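Local coordinates for hyaluronidase-phage associated (Streptococcus pyogenes, PDB 2WB3), which cleaves hyaluronan as a lyase of the phage tail fibre, its chains assembling through a triple-stranded beta-helix, at the interface of chains A and B. Coordinates in Å, arbitrary orientation; residue numbers count along the deposited sequence, not the author numbering. Chains: chain A/B, Hyaluronidase-phage associated.

Contact 1: the interface of chains A and B. Residues chain A 77-80; chain B 48, 50, 54-56, 58-59.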
ATOM      1  N   GLY A  77       7.093 -32.844   4.733  1.00 28.75           N
ATOM      2  CA  GLY A  77       5.661 -32.910   4.414  1.00 26.66           C
ATOM      3  C   GLY A  77       4.879 -31.759   5.058  1.00 24.82           C
ATOM      4  O   GLY A  77       5.461 -30.793   5.518  1.00 23.45           O
ATOM      5  N   THR A  78       3.569 -31.862   5.030  1.00 25.09           N
ATOM      6  CA  THR A  78       2.674 -30.838   5.587  1.00 24.88           C
ATOM      7  C   THR A  78       1.349 -31.497   5.868  1.00 24.86           C
ATOM      8  O   THR A  78       0.998 -32.506   5.281  1.00 24.44           O
ATOM      9  CB  THR A  78       2.504 -29.633   4.609  1.00 26.60           C
ATOM     10  OG1 THR A  78       1.569 -28.702   5.156  1.00 26.41           O
ATOM     11  CG2 THR A  78       1.970 -30.116   3.260  1.00 26.11           C
ATOM     12  N   ALA A  79       0.641 -30.982   6.845  1.00 23.45           N
ATOM     13  CA  ALA A  79      -0.661 -31.459   7.144  1.00 24.06           C
ATOM     14  C   ALA A  79      -1.645 -30.262   7.047  1.00 22.76           C
ATOM     15  O   ALA A  79      -2.766 -30.369   7.512  1.00 23.47           O
ATOM     16  CB  ALA A  79      -0.668 -31.993   8.567  1.00 22.32           C
ATOM     17  N   ALA A  80      -1.193 -29.141   6.485  1.00 23.07           N
ATOM     18  CA  ALA A  80      -2.053 -27.949   6.345  1.00 23.54           C
ATOM     19  C   ALA A  80      -3.236 -28.237   5.447  1.00 22.71           C
ATOM     20  O   ALA A  80      -3.203 -29.074   4.512  1.00 21.98           O
ATOM     21  CB  ALA A  80      -1.264 -26.728   5.839  1.00 21.45           C
TER
ATOM     22  N   HIS B  48       0.457 -21.750   1.125  1.00 19.95           N
ATOM     23  CA  HIS B  48       0.871 -21.938   2.512  1.00 19.81           C
ATOM     24  C   HIS B  48       2.063 -22.892   2.466  1.00 19.04           C
ATOM     25  O   HIS B  48       1.947 -23.941   1.879  1.00 19.91           O
ATOM     26  CB  HIS B  48      -0.227 -22.594   3.317  1.00 19.09           C
ATOM     27  CG  HIS B  48       0.223 -22.937   4.701  1.00 21.81           C
ATOM     28  ND1 HIS B  48       0.867 -24.114   4.978  1.00 22.61           N
ATOM     29  CD2 HIS B  48       0.260 -22.212   5.848  1.00 23.27           C
ATOM     30  CE1 HIS B  48       1.252 -24.130   6.246  1.00 22.82           C
ATOM     31  NE2 HIS B  48       0.896 -22.991   6.798  1.00 24.05           N
ATOM     32  N   ASN B  50       4.674 -25.061   5.055  1.00 22.03           N
ATOM     33  CA  ASN B  50       5.010 -25.509   6.411  1.00 21.79           C
ATOM     34  C   ASN B  50       6.217 -24.699   6.907  1.00 21.24           C
ATOM     35  O   ASN B  50       7.246 -24.605   6.217  1.00 22.54           O
ATOM     36  CB  ASN B  50       5.285 -27.017   6.379  1.00 22.64           C
ATOM     37  CG  ASN B  50       5.303 -27.652   7.783  1.00 21.87           C
ATOM     38  OD1 ASN B  50       5.419 -26.952   8.804  1.00 20.61           O
ATOM     39  ND2 ASN B  50       5.080 -28.958   7.831  1.00 19.74           N
ATOM     40  N   ASP B  54       8.980 -30.630  10.069  1.00 29.16           N
ATOM     41  CA  ASP B  54       8.124 -31.645  10.681  1.00 30.27           C
ATOM     42  C   ASP B  54       6.768 -31.723   9.930  1.00 31.07           C
ATOM     43  O   ASP B  54       6.036 -30.734   9.905  1.00 30.03           O
ATOM     44  CB  ASP B  54       7.930 -31.179  12.148  1.00 31.39           C
ATOM     45  CG  ASP B  54       6.954 -32.015  12.955  1.00 34.44           C
ATOM     46  OD1 ASP B  54       6.350 -32.962  12.438  1.00 32.94           O
ATOM     47  OD2 ASP B  54       6.792 -31.712  14.185  1.00 41.57           O
ATOM     48  N   LYS B  55       6.396 -32.877   9.395  1.00 30.43           N
ATOM     49  CA  LYS B  55       5.238 -32.944   8.487  1.00 31.57           C
ATOM     50  C   LYS B  55       3.850 -32.800   9.176  1.00 31.43           C
ATOM     51  O   LYS B  55       2.806 -32.661   8.514  1.00 30.91           O
ATOM     52  CB  LYS B  55       5.318 -34.217   7.633  1.00 33.03           C
ATOM     53  CG  LYS B  55       5.157 -35.485   8.479  1.00 36.56           C
ATOM     54  CD  LYS B  55       4.994 -36.766   7.668  1.00 42.03           C
ATOM     55  CE  LYS B  55       5.354 -37.978   8.556  1.00 44.75           C
ATOM     56  NZ  LYS B  55       4.409 -39.110   8.278  1.00 50.35           N
ATOM     57  N   GLU B  56       3.839 -32.774  10.508  1.00 30.39           N
ATOM     58  CA  GLU B  56       2.595 -32.653  11.236  1.00 30.62           C
ATOM     59  C   GLU B  56       2.505 -31.345  11.982  1.00 27.87           C
ATOM     60  O   GLU B  56       1.482 -31.058  12.615  1.00 28.48           O
ATOM     61  CB  GLU B  56       2.449 -33.764  12.257  1.00 32.56           C
ATOM     62  CG  GLU B  56       2.648 -35.139  11.725  1.00 40.11           C
ATOM     63  CD  GLU B  56       2.191 -36.145  12.750  1.00 51.37           C
ATOM     64  OE1 GLU B  56       1.131 -36.755  12.492  1.00 56.08           O
ATOM     65  OE2 GLU B  56       2.829 -36.260  13.829  1.00 53.29           O
ATOM     66  N   ASP B  58       2.096 -28.252  11.070  1.00 24.58           N
ATOM     67  CA  ASP B  58       1.095 -27.242  10.591  1.00 23.99           C
ATOM     68  C   ASP B  58      -0.295 -27.853  10.416  1.00 25.03           C
ATOM     69  O   ASP B  58      -1.102 -27.390   9.577  1.00 25.30           O
ATOM     70  CB  ASP B  58       1.597 -26.631   9.263  1.00 23.80           C
ATOM     71  CG  ASP B  58       1.839 -27.680   8.172  1.00 23.89           C
ATOM     72  OD1 ASP B  58       1.634 -28.914   8.378  1.00 22.35           O
ATOM     73  OD2 ASP B  58       2.152 -27.260   7.049  1.00 24.05           O
ATOM     74  N   GLU B  59      -0.604 -28.921  11.177  1.00 24.43           N
ATOM     75  CA  GLU B  59      -1.874 -29.583  11.011  1.00 24.78           C
ATOM     76  C   GLU B  59      -3.140 -28.708  11.261  1.00 24.26           C
ATOM     77  O   GLU B  59      -4.223 -29.041  10.737  1.00 26.36           O
ATOM     78  CB  GLU B  59      -1.951 -30.828  11.871  1.00 25.33           C
ATOM     79  CG  GLU B  59      -1.874 -30.556  13.355  1.00 29.79           C
ATOM     80  CD  GLU B  59      -2.068 -31.853  14.147  1.00 39.51           C
ATOM     81  OE1 GLU B  59      -1.774 -32.930  13.580  1.00 41.92           O
ATOM     82  OE2 GLU B  59      -2.544 -31.799  15.303  1.00 45.57           O
TER
HETATM   83  O   HOH W   1       1.650 -26.412   3.678  1.00 22.98           O
HETATM   84  O   HOH W   2      -4.466 -31.226   9.269  1.00 29.10           O

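Contact 2: the interface of chains A and B. Residues chain A 120-123; chain B 114-116.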
ATOM      1  N   SER A 120     -23.874 -37.533 -10.312  1.00 35.65           N
ATOM      2  CA  SER A 120     -22.562 -37.439  -9.721  1.00 35.36           C
ATOM      3  C   SER A 120     -21.990 -38.817  -9.534  1.00 36.22           C
ATOM      4  O   SER A 120     -22.655 -39.834  -9.833  1.00 36.39           O
ATOM      5  CB  SER A 120     -22.693 -36.695  -8.387  1.00 35.17           C
ATOM      6  OG  SER A 120     -23.171 -35.385  -8.688  1.00 33.15           O
ATOM      7  N   ILE A 121     -20.768 -38.869  -9.023  1.00 35.77           N
ATOM      8  CA  ILE A 121     -19.999 -40.084  -9.065  1.00 36.09           C
ATOM      9  C   ILE A 121     -19.082 -40.141  -7.862  1.00 36.37           C
ATOM     10  O   ILE A 121     -18.421 -39.157  -7.524  1.00 35.70           O
ATOM     11  CB  ILE A 121     -19.107 -40.137 -10.285  1.00 36.41           C
ATOM     12  CG1 ILE A 121     -19.909 -40.088 -11.567  1.00 37.78           C
ATOM     13  CG2 ILE A 121     -18.313 -41.440 -10.325  1.00 36.91           C
ATOM     14  CD1 ILE A 121     -18.983 -39.857 -12.776  1.00 43.56           C
ATOM     15  N   VAL A 122     -19.031 -41.311  -7.228  1.00 35.86           N
ATOM     16  CA  VAL A 122     -18.039 -41.595  -6.231  1.00 35.27           C
ATOM     17  C   VAL A 122     -17.288 -42.847  -6.684  1.00 36.56           C
ATOM     18  O   VAL A 122     -17.881 -43.906  -6.852  1.00 36.55           O
ATOM     19  CB  VAL A 122     -18.703 -41.859  -4.862  1.00 34.83           C
ATOM     20  CG1 VAL A 122     -17.651 -42.159  -3.837  1.00 34.27           C
ATOM     21  CG2 VAL A 122     -19.550 -40.669  -4.410  1.00 32.78           C
ATOM     22  N   ASP A 123     -15.980 -42.747  -6.850  1.00 37.57           N
ATOM     23  CA  ASP A 123     -15.184 -43.907  -7.180  1.00 38.62           C
ATOM     24  C   ASP A 123     -14.897 -44.604  -5.868  1.00 38.44           C
ATOM     25  O   ASP A 123     -13.791 -44.513  -5.324  1.00 39.30           O
ATOM     26  CB  ASP A 123     -13.905 -43.477  -7.887  1.00 39.15           C
ATOM     27  CG  ASP A 123     -13.014 -44.656  -8.284  1.00 43.73           C
ATOM     28  OD1 ASP A 123     -13.492 -45.807  -8.342  1.00 49.00           O
ATOM     29  OD2 ASP A 123     -11.811 -44.433  -8.534  1.00 45.67           O
TER
ATOM     30  N   PHE B 114     -20.792 -33.559  -8.921  1.00 31.94           N
ATOM     31  CA  PHE B 114     -19.520 -33.740  -8.225  1.00 31.06           C
ATOM     32  C   PHE B 114     -18.905 -35.086  -8.602  1.00 31.61           C
ATOM     33  O   PHE B 114     -19.599 -36.029  -9.056  1.00 31.43           O
ATOM     34  CB  PHE B 114     -19.651 -33.544  -6.694  1.00 30.09           C
ATOM     35  CG  PHE B 114     -20.461 -34.598  -6.013  1.00 29.83           C
ATOM     36  CD1 PHE B 114     -19.871 -35.741  -5.541  1.00 29.44           C
ATOM     37  CD2 PHE B 114     -21.827 -34.430  -5.830  1.00 30.04           C
ATOM     38  CE1 PHE B 114     -20.631 -36.731  -4.934  1.00 30.77           C
ATOM     39  CE2 PHE B 114     -22.573 -35.389  -5.210  1.00 30.58           C
ATOM     40  CZ  PHE B 114     -21.983 -36.549  -4.782  1.00 29.73           C
ATOM     41  N   TRP B 115     -17.590 -35.163  -8.422  1.00 31.62           N
ATOM     42  CA  TRP B 115     -16.829 -36.406  -8.571  1.00 32.44           C
ATOM     43  C   TRP B 115     -15.892 -36.546  -7.381  1.00 32.03           C
ATOM     44  O   TRP B 115     -15.148 -35.610  -7.087  1.00 31.72           O
ATOM     45  CB  TRP B 115     -16.008 -36.353  -9.851  1.00 33.16           C
ATOM     46  CG  TRP B 115     -15.099 -37.507  -9.976  1.00 36.98           C
ATOM     47  CD1 TRP B 115     -15.429 -38.766 -10.418  1.00 40.85           C
ATOM     48  CD2 TRP B 115     -13.705 -37.546  -9.636  1.00 39.33           C
ATOM     49  NE1 TRP B 115     -14.319 -39.589 -10.364  1.00 42.31           N
ATOM     50  CE2 TRP B 115     -13.248 -38.870  -9.891  1.00 42.48           C
ATOM     51  CE3 TRP B 115     -12.798 -36.597  -9.128  1.00 40.76           C
ATOM     52  CZ2 TRP B 115     -11.914 -39.273  -9.661  1.00 43.72           C
ATOM     53  CZ3 TRP B 115     -11.453 -36.997  -8.915  1.00 43.26           C
ATOM     54  CH2 TRP B 115     -11.033 -38.329  -9.181  1.00 44.45           C
ATOM     55  N   SER B 116     -15.919 -37.683  -6.710  1.00 31.47           N
ATOM     56  CA  SER B 116     -15.058 -37.914  -5.568  1.00 33.29           C
ATOM     57  C   SER B 116     -14.209 -39.139  -5.888  1.00 34.33           C
ATOM     58  O   SER B 116     -14.748 -40.119  -6.397  1.00 33.72           O
ATOM     59  CB  SER B 116     -15.891 -38.199  -4.319  1.00 32.97           C
ATOM     60  OG  SER B 116     -15.069 -38.626  -3.234  1.00 34.13           O
TER

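Contact 1: the interface of chains A and B
The carboxylate of B:Asp58 faces A:Thr78 and A:Ala79 and takes a hydrogen bond on each oxygen, both from the syn side. OD1 receives the backbone N of A:Ala79 at 2.8 Å, almost straight at 177° and a little out of the carboxylate plane. OD2 receives the hydroxyl OG1 of A:Thr78, whose side chain crosses that of B:Asp58 at about a right angle; the modelled separation is short enough that the length carries little. OG1 lies anti to its own backbone N (chi1 177°), reaching the carboxylate while also accepting the N of A:Ala80 at 3.1 Å, a bond within chain A that steadies the hydroxyl from the chain's own side. A second polar link joins the side-chain amide of B:Asn50 to the backbone: ND2 donates to A:Gly77 O at 3.0 Å, close to its own amide plane, and to B:Asp54 O within its chain, which fixes the rotation of the amide.

Two waters extend the polar contact. Water 1 lies in plane at the edge of the B:His48 ring, 2.8 Å from ND1, and also meets A:Thr78 OG1 and B:His48 O. Water 2 connects the carbonyls of A:Ala79 and B:Glu59.

Apolar packing is modest. The methyl CB of A:Ala79 rests 3.6 Å from B:Glu59 CA, A:Ala80 CB sits above the plane of the B:His48 ring, just beyond its ND1-CE1 rim, and B:Lys55 CB touches A:Gly77 CA at 3.5 Å.

In the fold, A:Gly77 to A:Ala80 form the loop leading into strands 81-81 and 83-86, while chain B supplies the end of strand 45-49 and the loop that follows it.

Contact 2: the interface of chains A and B
A:Ile121 and B:Trp115, which bury 54 and 42 Å² here, pair in a parallel bridge between strand 120-122 of chain A and strand 114-116 of chain B. The backbone of A:Ile121 is bonded on both sides of its partner: its N donates to B:Phe114 O at 3.1 Å, and its O accepts B:Ser116 N at 3.0 Å. The side chains meet less closely and cross obliquely. CB and the CG2 methyl of A:Ile121 each approach the pyrrole carbon CD1 of B:Trp115 at 3.9 Å, so the beta-branch meets the indole at the rim of its five-membered ring. The indole is placed there with CG anti to its backbone N (chi1 173°), and the six-membered ring points away from the isoleucine.

B:Ser116, with 25 Å² buried, contributes mainly through its backbone. Besides donating its N to the carbonyl O of A:Ile121, it offers its own O to the N of A:Asp123 at 2.9 Å, in a bond that is nearly straight at 175° and runs nearly along the C=O axis. It is the bridge partner of A:Val122, and its bond to A:Asp123 carries the parallel pairing just past the end of the chain A strand.

At the other end of the pairing, a side chain takes the place of a backbone acceptor. A:Ser120 turns its hydroxyl OG beside its own backbone N and anti to its carbonyl carbon (chi1 -62°), where OG accepts the N of B:Phe114 at 3.0 Å. The phenyl ring of B:Phe114 presents one face to the same serine, while its CE1 has a loose contact with CG2 of A:Val122. The methylene CB of A:Ser120 stands over that ring in a CH-pi contact, offset toward the rim and 3.5 Å from the ring centroid.

The C-alpha centres of contact 1 and contact 2 lie about 27 Å apart along the same A-B interface, and the two share no residue or secondary-structure element. Contact 1 belongs to loops beside short strands, where side chains and waters tie backbone segments together; contact 2, later in the sequence of both chains, is a strand pairing made chiefly by backbone bonds. The neighbouring chains are thus joined at successive levels, in keeping with a triple-stranded beta-helix. As the interface is not an exact two-fold, each chain presents different surfaces to its neighbour, as would fit a trimer wound round one axis, although the deposited assembly holds six copies.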